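Local coordinates for protein shikimate 5-dehydrogenase (Mycobacterium fortuitum subsp. fortuitum DSM 46621, PDB 4XIJ) that probably catalyses the NADP-dependent interconversion of 3-dehydroshikimate and shikimate, the fourth step of the seven-step route to chorismate and the aromatic amino acids, at residues T119-A125 / A144-V150; G126-I132 / A194-T200; R152-R158 / Q176-I182; L187-V191 / A212-V216. One frame throughout, in Å; residues are numbered along the deposited sequence.

Contact 1: T119-A125 / A144-V150; sequences TGALGTA and ALAELGV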
# COMPACT_ATOMS: atom_id res chain seq x y z
N THR A 119 -2.81 -5.89 4.04
CA THR A 119 -3.58 -6.74 4.99
C THR A 119 -5.02 -6.95 4.52
O THR A 119 -5.57 -8.04 4.68
CB THR A 119 -3.61 -6.15 6.45
OG1 THR A 119 -4.28 -4.88 6.42
CG2 THR A 119 -2.19 -5.94 7.02
N GLY A 120 -5.60 -5.91 3.93
CA GLY A 120 -6.97 -5.95 3.46
C GLY A 120 -7.08 -6.84 2.23
O GLY A 120 -8.04 -7.63 2.09
N ALA A 121 -6.15 -6.69 1.27
CA ALA A 121 -6.26 -7.48 0.03
C ALA A 121 -6.04 -8.96 0.27
O ALA A 121 -6.71 -9.80 -0.34
CB ALA A 121 -5.24 -6.95 -1.01
N LEU A 122 -5.08 -9.29 1.13
CA LEU A 122 -4.75 -10.69 1.37
C LEU A 122 -5.69 -11.38 2.35
O LEU A 122 -5.95 -12.58 2.23
CB LEU A 122 -3.34 -10.79 1.91
CG LEU A 122 -2.24 -11.16 0.95
CD1 LEU A 122 -0.89 -11.23 1.73
CD2 LEU A 122 -2.52 -12.55 0.29
N GLY A 123 -6.19 -10.65 3.33
CA GLY A 123 -6.98 -11.27 4.39
C GLY A 123 -6.14 -11.92 5.47
O GLY A 123 -6.10 -11.46 6.62
N THR A 124 -5.52 -13.05 5.12
CA THR A 124 -4.49 -13.68 5.98
C THR A 124 -3.38 -14.14 5.06
O THR A 124 -3.57 -14.31 3.85
CB THR A 124 -5.06 -14.88 6.77
OG1 THR A 124 -4.09 -15.37 7.69
CG2 THR A 124 -5.46 -16.05 5.82
N ALA A 125 -2.19 -14.33 5.63
CA ALA A 125 -1.07 -14.84 4.85
C ALA A 125 -0.54 -16.17 5.42
O ALA A 125 0.58 -16.59 5.08
CB ALA A 125 0.06 -13.79 4.82
N ALA A 144 2.99 -5.14 6.81
CA ALA A 144 1.67 -5.76 6.69
C ALA A 144 1.70 -7.24 6.99
O ALA A 144 0.80 -7.74 7.68
CB ALA A 144 1.09 -5.50 5.29
N LEU A 145 2.69 -7.95 6.45
CA LEU A 145 2.74 -9.39 6.72
C LEU A 145 2.93 -9.64 8.21
O LEU A 145 2.29 -10.56 8.78
CB LEU A 145 3.83 -10.06 5.86
CG LEU A 145 3.47 -10.13 4.38
CD1 LEU A 145 4.76 -10.56 3.60
CD2 LEU A 145 2.34 -11.08 4.10
N ALA A 146 3.78 -8.83 8.87
CA ALA A 146 3.95 -9.00 10.30
C ALA A 146 2.62 -8.73 11.04
O ALA A 146 2.30 -9.41 12.02
CB ALA A 146 5.03 -8.09 10.85
N GLU A 147 1.88 -7.74 10.56
CA GLU A 147 0.57 -7.41 11.16
C GLU A 147 -0.47 -8.50 10.90
O GLU A 147 -1.46 -8.61 11.63
CB GLU A 147 0.05 -6.07 10.63
CG GLU A 147 0.84 -4.88 11.16
CD GLU A 147 0.17 -3.61 10.79
OE1 GLU A 147 -0.88 -3.67 10.12
OE2 GLU A 147 0.66 -2.55 11.22
N LEU A 148 -0.27 -9.30 9.85
CA LEU A 148 -1.15 -10.46 9.62
C LEU A 148 -0.76 -11.64 10.52
O LEU A 148 -1.40 -12.69 10.47
CB LEU A 148 -1.11 -10.91 8.15
CG LEU A 148 -1.69 -9.91 7.15
CD1 LEU A 148 -1.52 -10.43 5.70
CD2 LEU A 148 -3.16 -9.71 7.51
N GLY A 149 0.27 -11.49 11.35
CA GLY A 149 0.65 -12.56 12.27
C GLY A 149 1.43 -13.69 11.60
O GLY A 149 1.41 -14.81 12.11
N VAL A 150 2.06 -13.44 10.46
CA VAL A 150 2.92 -14.49 9.89
C VAL A 150 4.07 -14.77 10.83
O VAL A 150 4.54 -13.92 11.57
CB VAL A 150 3.53 -14.14 8.54
CG1 VAL A 150 2.48 -13.88 7.46
CG2 VAL A 150 4.52 -13.02 8.72
O HOH W 1 -3.82 -13.11 9.17
O HOH W 2 -0.88 -14.38 8.19
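Thr119, in the last turns of helix 114-122, opens the contact by lying against the end of helix 138-147. Its CG2 sits 3.6 Å from Ala144 O and 3.7 Å from Ala144 CB, while its CB rests 3.7 Å from Leu148 CD2; the hydroxyl is turned back to a weak hydrogen bond with Val115 O in its own helix. Three residues on, Leu122 CD1 meets Leu145 CD2 at 4.0 Å and Leu148 CD1 at 4.1 Å. The helix ends at Gly123, whose positive phi suits glycine, and Gly123 O comes within 3.5 Å of Leu148 CD2. At Thr124 the contact becomes wet: one water lies 2.7 Å from Thr124 OG1 and donates to Leu148 O at 2.8 Å. A second water accepts from Ala125 N and donates to Leu148 O, both at 2.9 Å. Ala125 then turns CB inward, 3.6 Å from Leu145 CD2, 3.8 Å from Leu148 CD1 and 3.6 Å from Val150 CG1. Leu148, the most covered residue here, precedes Gly149, where a Schellman motif closes the second helix. Leu145 rests on Ala129 and Val131, and Leu122 on Val198, so both helices pack on the same face of the Rossmann-type sheet and meet at their C-terminal ends. With apolar contacts inside, the chemistry implies an interface held by shape and burial, with Ala125 N and Leu148 O bonded through water.

Contact 2: G126-I132 / A194-T200; sequences GDSALVI and ADAAVST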
# COMPACT_ATOMS: atom_id res chain seq x y z
N GLY A 126 -1.30 -16.84 6.30
CA GLY A 126 -0.79 -18.05 6.93
C GLY A 126 0.42 -17.81 7.81
O GLY A 126 0.60 -16.74 8.39
N ASP A 127 1.28 -18.82 7.86
CA ASP A 127 2.45 -18.80 8.75
C ASP A 127 3.74 -18.36 8.06
O ASP A 127 4.58 -17.75 8.68
CB ASP A 127 2.70 -20.17 9.35
CG ASP A 127 1.60 -20.62 10.29
OD1 ASP A 127 0.70 -19.82 10.68
OD2 ASP A 127 1.65 -21.83 10.61
N SER A 128 3.88 -18.68 6.78
CA SER A 128 5.12 -18.41 6.06
C SER A 128 4.78 -17.64 4.78
O SER A 128 4.01 -18.10 3.93
CB SER A 128 5.86 -19.71 5.71
OG SER A 128 6.97 -19.38 4.89
N ALA A 129 5.32 -16.44 4.66
CA ALA A 129 4.99 -15.56 3.52
C ALA A 129 6.23 -15.11 2.81
O ALA A 129 7.26 -14.92 3.46
CB ALA A 129 4.19 -14.31 3.99
N LEU A 130 6.13 -14.94 1.50
CA LEU A 130 7.22 -14.40 0.68
C LEU A 130 6.90 -12.97 0.28
O LEU A 130 5.74 -12.64 -0.02
CB LEU A 130 7.40 -15.21 -0.63
CG LEU A 130 7.42 -16.73 -0.46
CD1 LEU A 130 7.62 -17.41 -1.82
CD2 LEU A 130 8.51 -17.19 0.55
N VAL A 131 7.92 -12.13 0.22
CA VAL A 131 7.84 -10.84 -0.47
C VAL A 131 8.74 -11.01 -1.69
O VAL A 131 9.93 -11.37 -1.58
CB VAL A 131 8.31 -9.69 0.41
CG1 VAL A 131 8.35 -8.39 -0.38
CG2 VAL A 131 7.40 -9.57 1.60
N ILE A 132 8.17 -10.82 -2.88
CA ILE A 132 8.99 -10.92 -4.10
C ILE A 132 9.44 -9.50 -4.46
O ILE A 132 8.60 -8.65 -4.76
CB ILE A 132 8.22 -11.54 -5.31
CG1 ILE A 132 7.34 -12.75 -4.94
CG2 ILE A 132 9.21 -11.88 -6.43
CD1 ILE A 132 8.07 -13.87 -4.26
N ALA A 194 5.81 -22.04 1.59
CA ALA A 194 5.06 -20.78 1.68
C ALA A 194 3.54 -20.95 1.70
O ALA A 194 3.00 -21.76 0.95
CB ALA A 194 5.45 -19.84 0.53
N ASP A 195 2.87 -20.13 2.50
CA ASP A 195 1.39 -20.04 2.47
C ASP A 195 0.87 -18.92 1.58
O ASP A 195 -0.23 -19.01 1.05
CB ASP A 195 0.89 -19.87 3.89
CG ASP A 195 1.34 -21.03 4.77
OD1 ASP A 195 1.06 -22.20 4.40
OD2 ASP A 195 2.01 -20.80 5.78
N ALA A 196 1.68 -17.90 1.40
CA ALA A 196 1.23 -16.73 0.64
C ALA A 196 2.43 -15.98 0.14
O ALA A 196 3.53 -16.14 0.69
CB ALA A 196 0.37 -15.77 1.55
N ALA A 197 2.22 -15.13 -0.86
CA ALA A 197 3.27 -14.20 -1.32
C ALA A 197 2.68 -12.88 -1.73
O ALA A 197 1.52 -12.84 -2.18
CB ALA A 197 4.09 -14.77 -2.51
N VAL A 198 3.48 -11.81 -1.58
CA VAL A 198 3.17 -10.51 -2.15
C VAL A 198 4.25 -10.23 -3.17
O VAL A 198 5.41 -10.14 -2.82
CB VAL A 198 3.18 -9.39 -1.07
CG1 VAL A 198 2.82 -8.02 -1.69
CG2 VAL A 198 2.22 -9.75 0.05
N SER A 199 3.86 -10.06 -4.42
CA SER A 199 4.81 -9.77 -5.47
C SER A 199 4.82 -8.29 -5.81
O SER A 199 3.78 -7.71 -6.18
CB SER A 199 4.48 -10.57 -6.74
OG SER A 199 5.48 -10.33 -7.70
N THR A 200 5.96 -7.64 -5.61
CA THR A 200 6.08 -6.19 -5.75
C THR A 200 6.77 -5.76 -7.04
O THR A 200 6.94 -4.56 -7.27
CB THR A 200 6.86 -5.57 -4.55
OG1 THR A 200 8.24 -5.96 -4.62
CG2 THR A 200 6.25 -6.01 -3.21
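On one face of this pair of parallel strands, Leu130 CB packs 3.8 Å from Ala197 CB, and Leu130 CG lies at the same distance from Ala194 CB. Ile132 continues this apolar row, its CD1 4.4 Å from Ala197 CB; Ser199 OG borders Ile132 CB at 3.8 Å. Ala129, Val131, Ala196 and Val198 occupy the other face. Between the two layers the backbones form a parallel ladder: Leu130 N donates to Ala196 O (3.0 Å), Val198 N to Leu130 O (2.9 Å) and Ile132 N to Val198 O (2.8 Å). The strand axes approach to 4.6 Å at an angle of 15°. At the C-terminal end Ile132 O accepts from both Thr200 N (3.0 Å) and Thr200 OG1 (2.7 Å), so one threonine ties off the ladder twice. The N-terminal edge is more polar. Asp195 OD2 receives Asp127 N and Ser128 N, each at 3.0 Å, and Asp195 N returns a 2.7 Å bond to Ser128 O; Gly126 passes so near Asp195 CB that a side chain there would clash. These are the central strands of a Rossmann-type sheet, consistent with NADP binding, and Thr200 touches the GxGxxA-like turn that follows strand 128-132. Strand 152-157 flanks strand 128-132 on its other edge, Leu145 of helix 138-147 covers Ala129 and Val131, and Val118 and Leu122 of helix 114-122 cover Val198.

Contact 3: R152-R158 / Q176-I182; sequences RITIVAR and QGGWCDI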
# COMPACT_ATOMS: atom_id res chain seq x y z
N ARG A 152 7.04 -16.26 9.63
CA ARG A 152 8.28 -16.05 8.90
C ARG A 152 8.01 -15.25 7.62
O ARG A 152 7.06 -15.55 6.88
CB ARG A 152 8.93 -17.39 8.52
CG ARG A 152 10.23 -17.22 7.72
CD ARG A 152 11.04 -18.51 7.52
NE ARG A 152 11.69 -18.92 8.77
CZ ARG A 152 12.85 -18.44 9.23
NH1 ARG A 152 13.52 -17.51 8.57
NH2 ARG A 152 13.34 -18.89 10.39
N ILE A 153 8.86 -14.27 7.34
CA ILE A 153 8.83 -13.50 6.12
C ILE A 153 10.13 -13.73 5.38
O ILE A 153 11.21 -13.48 5.93
CB ILE A 153 8.65 -12.00 6.44
CG1 ILE A 153 7.32 -11.78 7.16
CG2 ILE A 153 8.70 -11.20 5.17
CD1 ILE A 153 7.15 -10.39 7.75
N THR A 154 10.03 -14.27 4.17
CA THR A 154 11.22 -14.50 3.35
C THR A 154 11.23 -13.48 2.20
O THR A 154 10.25 -13.37 1.43
CB THR A 154 11.24 -15.94 2.79
OG1 THR A 154 11.19 -16.86 3.87
CG2 THR A 154 12.48 -16.24 1.91
N ILE A 155 12.34 -12.77 2.06
CA ILE A 155 12.50 -11.76 1.00
C ILE A 155 13.13 -12.49 -0.18
O ILE A 155 14.28 -12.95 -0.12
CB ILE A 155 13.40 -10.60 1.45
CG1 ILE A 155 12.93 -10.02 2.78
CG2 ILE A 155 13.44 -9.50 0.35
CD1 ILE A 155 11.48 -9.42 2.83
N VAL A 156 12.37 -12.60 -1.26
CA VAL A 156 12.83 -13.28 -2.48
C VAL A 156 13.23 -12.20 -3.44
O VAL A 156 12.38 -11.50 -3.99
CB VAL A 156 11.71 -14.20 -3.05
CG1 VAL A 156 12.10 -14.81 -4.36
CG2 VAL A 156 11.29 -15.27 -2.01
N ALA A 157 14.52 -12.03 -3.62
CA ALA A 157 15.00 -10.91 -4.41
C ALA A 157 16.41 -11.20 -4.89
O ALA A 157 17.08 -12.12 -4.41
CB ALA A 157 14.99 -9.59 -3.58
N ARG A 158 16.87 -10.41 -5.84
CA ARG A 158 18.19 -10.57 -6.41
C ARG A 158 19.30 -9.93 -5.61
O ARG A 158 20.43 -10.44 -5.54
CB ARG A 158 18.20 -9.97 -7.82
CG ARG A 158 19.53 -10.10 -8.53
CD ARG A 158 19.42 -9.61 -9.99
NE ARG A 158 18.48 -10.43 -10.74
CZ ARG A 158 17.26 -10.05 -11.12
NH1 ARG A 158 16.82 -8.82 -10.88
NH2 ARG A 158 16.48 -10.93 -11.74
N GLN A 176 10.20 -13.95 12.20
CA GLN A 176 11.45 -14.47 11.65
C GLN A 176 11.60 -13.97 10.23
O GLN A 176 10.59 -13.72 9.55
CB GLN A 176 11.47 -15.99 11.68
CG GLN A 176 11.28 -16.51 13.12
CD GLN A 176 12.22 -15.82 14.12
OE1 GLN A 176 13.44 -15.93 13.98
NE2 GLN A 176 11.65 -15.11 15.12
N GLY A 177 12.85 -13.77 9.80
CA GLY A 177 13.09 -13.29 8.46
C GLY A 177 14.32 -13.87 7.84
O GLY A 177 15.26 -14.27 8.56
N GLY A 178 14.36 -13.87 6.52
CA GLY A 178 15.56 -14.29 5.82
C GLY A 178 15.42 -13.96 4.35
O GLY A 178 14.34 -13.56 3.88
N TRP A 179 16.53 -14.11 3.66
CA TRP A 179 16.66 -13.80 2.22
C TRP A 179 16.78 -15.07 1.41
O TRP A 179 17.50 -16.02 1.81
CB TRP A 179 17.92 -12.93 1.96
CG TRP A 179 18.28 -12.77 0.49
CD1 TRP A 179 17.51 -12.19 -0.46
CD2 TRP A 179 19.48 -13.17 -0.16
NE1 TRP A 179 18.15 -12.20 -1.66
CE2 TRP A 179 19.36 -12.81 -1.52
CE3 TRP A 179 20.64 -13.83 0.27
CZ2 TRP A 179 20.36 -13.05 -2.46
CZ3 TRP A 179 21.64 -14.09 -0.68
CH2 TRP A 179 21.49 -13.70 -2.03
N CYS A 180 16.09 -15.08 0.27
CA CYS A 180 16.20 -16.15 -0.71
C CYS A 180 16.55 -15.49 -2.07
O CYS A 180 15.80 -14.63 -2.54
CB CYS A 180 14.89 -16.94 -0.79
SG CYS A 180 14.92 -18.23 -1.99
N ASP A 181 17.69 -15.84 -2.66
CA ASP A 181 18.02 -15.35 -4.00
C ASP A 181 16.96 -15.82 -4.99
O ASP A 181 16.77 -17.03 -5.17
CB ASP A 181 19.41 -15.87 -4.41
CG ASP A 181 19.95 -15.21 -5.66
OD1 ASP A 181 19.20 -14.60 -6.44
OD2 ASP A 181 21.17 -15.33 -5.87
N ILE A 182 16.29 -14.89 -5.67
CA ILE A 182 15.26 -15.24 -6.62
C ILE A 182 15.79 -16.10 -7.74
O ILE A 182 15.05 -16.95 -8.27
CB ILE A 182 14.57 -13.95 -7.16
CG1 ILE A 182 13.23 -14.26 -7.85
CG2 ILE A 182 15.51 -13.10 -8.08
CD1 ILE A 182 12.45 -12.97 -8.19
O HOH W 3 16.93 -16.80 8.36
O HOH W 4 21.82 -12.54 -6.51
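Ile182, the residue most covered in this contact, lies just beyond strand 176-181 and points toward the first segment: its CG1 meets Val156 CG1 at 3.7 Å and its CG2 approaches Arg158 CB at 4.1 Å. Its amide donates to Ala157 O at 3.1 Å. That carbonyl also accepts from the indole, Trp179 NE1 to Ala157 O at 3.0 Å, so backbone and side chain converge on one oxygen. At the far end Arg152 and Gln176 are covered almost equally by the opposite segments. The guanidinium of Arg152 swings across to lay one face over Gln176 CB, with NH2 3.7 Å from that carbon. Strands 152-157 and 176-181 belong to a right-handed beta-alpha-beta crossover through helix 160-172, whose Ala163 touches both Ile155 and Trp179; strand 176-181 is one edge strand of the Rossmann-type sheet. The hydrogen bonds of a parallel ladder run between these ends: Ile153 N to Gln176 O (2.9 Å), Gly178 N to Ile153 O (3.2 Å), Ile155 N to Gly178 O (2.8 Å), Cys180 N to Ile155 O (2.8 Å) and Ala157 N to Cys180 O (3.1 Å). Beyond them a water donates to Arg158 O and Asp181 OD2, while Asp181 OD1 accepts from Gly183 N.

Contact 4: L187-V191 / A212-V216; sequences LADAV and ALARV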
# COMPACT_ATOMS: atom_id res chain seq x y z
N LEU A 187 15.03 -21.26 -3.98
CA LEU A 187 13.65 -20.76 -4.20
C LEU A 187 12.62 -21.88 -4.09
O LEU A 187 11.52 -21.70 -3.54
CB LEU A 187 13.53 -20.03 -5.55
CG LEU A 187 12.15 -19.46 -5.93
CD1 LEU A 187 11.65 -18.40 -4.88
CD2 LEU A 187 12.19 -18.88 -7.33
N ALA A 188 12.93 -23.06 -4.61
CA ALA A 188 11.93 -24.13 -4.61
C ALA A 188 11.49 -24.47 -3.19
O ALA A 188 10.29 -24.66 -2.94
CB ALA A 188 12.47 -25.35 -5.29
N ASP A 189 12.45 -24.56 -2.28
CA ASP A 189 12.10 -24.86 -0.90
C ASP A 189 11.30 -23.72 -0.24
O ASP A 189 10.37 -23.99 0.53
CB ASP A 189 13.34 -25.12 -0.05
CG ASP A 189 13.98 -26.48 -0.32
OD1 ASP A 189 13.37 -27.33 -1.01
OD2 ASP A 189 15.09 -26.71 0.21
N ALA A 190 11.64 -22.47 -0.55
CA ALA A 190 10.87 -21.33 -0.01
C ALA A 190 9.41 -21.39 -0.50
O ALA A 190 8.47 -21.13 0.26
CB ALA A 190 11.50 -20.04 -0.40
N VAL A 191 9.24 -21.73 -1.78
CA VAL A 191 7.90 -21.81 -2.33
C VAL A 191 7.15 -23.00 -1.72
O VAL A 191 5.96 -22.89 -1.38
CB VAL A 191 7.96 -21.91 -3.88
CG1 VAL A 191 6.59 -22.33 -4.44
CG2 VAL A 191 8.43 -20.56 -4.45
N ALA A 212 8.10 -21.14 -11.26
CA ALA A 212 8.71 -21.45 -9.97
C ALA A 212 7.86 -20.96 -8.79
O ALA A 212 7.89 -21.56 -7.74
CB ALA A 212 10.12 -20.84 -9.90
N LEU A 213 7.10 -19.87 -8.97
CA LEU A 213 6.25 -19.32 -7.90
C LEU A 213 4.84 -19.88 -7.94
O LEU A 213 4.04 -19.60 -7.05
CB LEU A 213 6.18 -17.80 -8.01
CG LEU A 213 7.51 -17.09 -7.78
CD1 LEU A 213 7.37 -15.63 -8.23
CD2 LEU A 213 7.86 -17.22 -6.25
N ALA A 214 4.53 -20.68 -8.94
CA ALA A 214 3.15 -21.16 -9.17
C ALA A 214 2.54 -21.90 -8.02
O ALA A 214 1.32 -21.83 -7.85
CB ALA A 214 3.09 -22.05 -10.41
N ARG A 215 3.37 -22.62 -7.26
CA ARG A 215 2.83 -23.40 -6.17
C ARG A 215 2.57 -22.64 -4.88
O ARG A 215 2.08 -23.24 -3.92
CB ARG A 215 3.73 -24.60 -5.85
CG ARG A 215 3.52 -25.71 -6.89
CD ARG A 215 4.47 -26.89 -6.67
NE ARG A 215 4.26 -27.52 -5.37
CZ ARG A 215 5.11 -28.36 -4.81
NH1 ARG A 215 6.22 -28.73 -5.44
NH2 ARG A 215 4.84 -28.86 -3.60
N VAL A 216 2.85 -21.34 -4.82
CA VAL A 216 2.43 -20.59 -3.63
C VAL A 216 0.90 -20.52 -3.62
O VAL A 216 0.33 -20.14 -4.62
CB VAL A 216 3.02 -19.18 -3.64
CG1 VAL A 216 2.55 -18.41 -2.40
CG2 VAL A 216 4.61 -19.20 -3.69
O HOH W 5 3.60 -24.45 -1.84
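Within the Rossmann-type domain, helix 187-193 faces the short helix 210-213 and the type I beta turn, Leu213 to Val216, that leads from it towards strand 218-221. The principal bump is Val191, which buries far more surface than any other residue of the contact. Its two methyl groups enter a hollow formed by the bend of the chain from Ala212 to Val216. The closest approaches there are Val191 CG2 to Ala212 O at 3.5 Å and to Leu213 CD2 at 3.8 Å, and Val191 CG1 to Arg215 CB at 3.9 Å and to Val216 CG2 at 3.8 Å. The turn, closed by Val216 N to Leu213 O at 3.1 Å, brings Leu213 and Val216 to the same valine. One helical turn earlier, Leu187 forms a smaller second bump. Its CD2 rests 3.8 Å from Ala212 CB, and its CD1 lies 4.2 Å from Leu213 CD2, so the end of Leu213 is touched by both Leu187 and Val191. Ala214 points away from the helix and instead meets Ala234 of helix 230-237. Inwards, Leu213 and Val216 continue onto Ile132 and Leu130 of strand 128-132, making the contact part of the layer that covers one face of the sheet. At the Val191 end a water lies 2.9 Å from Val191 O and 2.8 Å from Arg215 O.

Contacts 2 and 3 share one parallel sheet, their centres about 10 Å apart, and join where Val131 O lies 2.8 Å from Val156 N and Val131 N lies 2.9 Å from Thr154 O, probable hydrogen bonds. Contacts 1 and 4 cover different faces: Leu145 CD1 of contact 1 presses 3.4 Å from Val131 CG2, whereas Leu213 CD2 of contact 4 lies 3.9 Å from Ile132 CD1. Contacts 1 and 4 do not touch, their nearest atoms about 8 Å apart. Leu187 CD1 also meets Val156 CG1 of contact 3 at 3.7 Å. Thr200 and Ala157 bring contacts 2 and 3 to the glycine-rich turn that probably helps bind NADP.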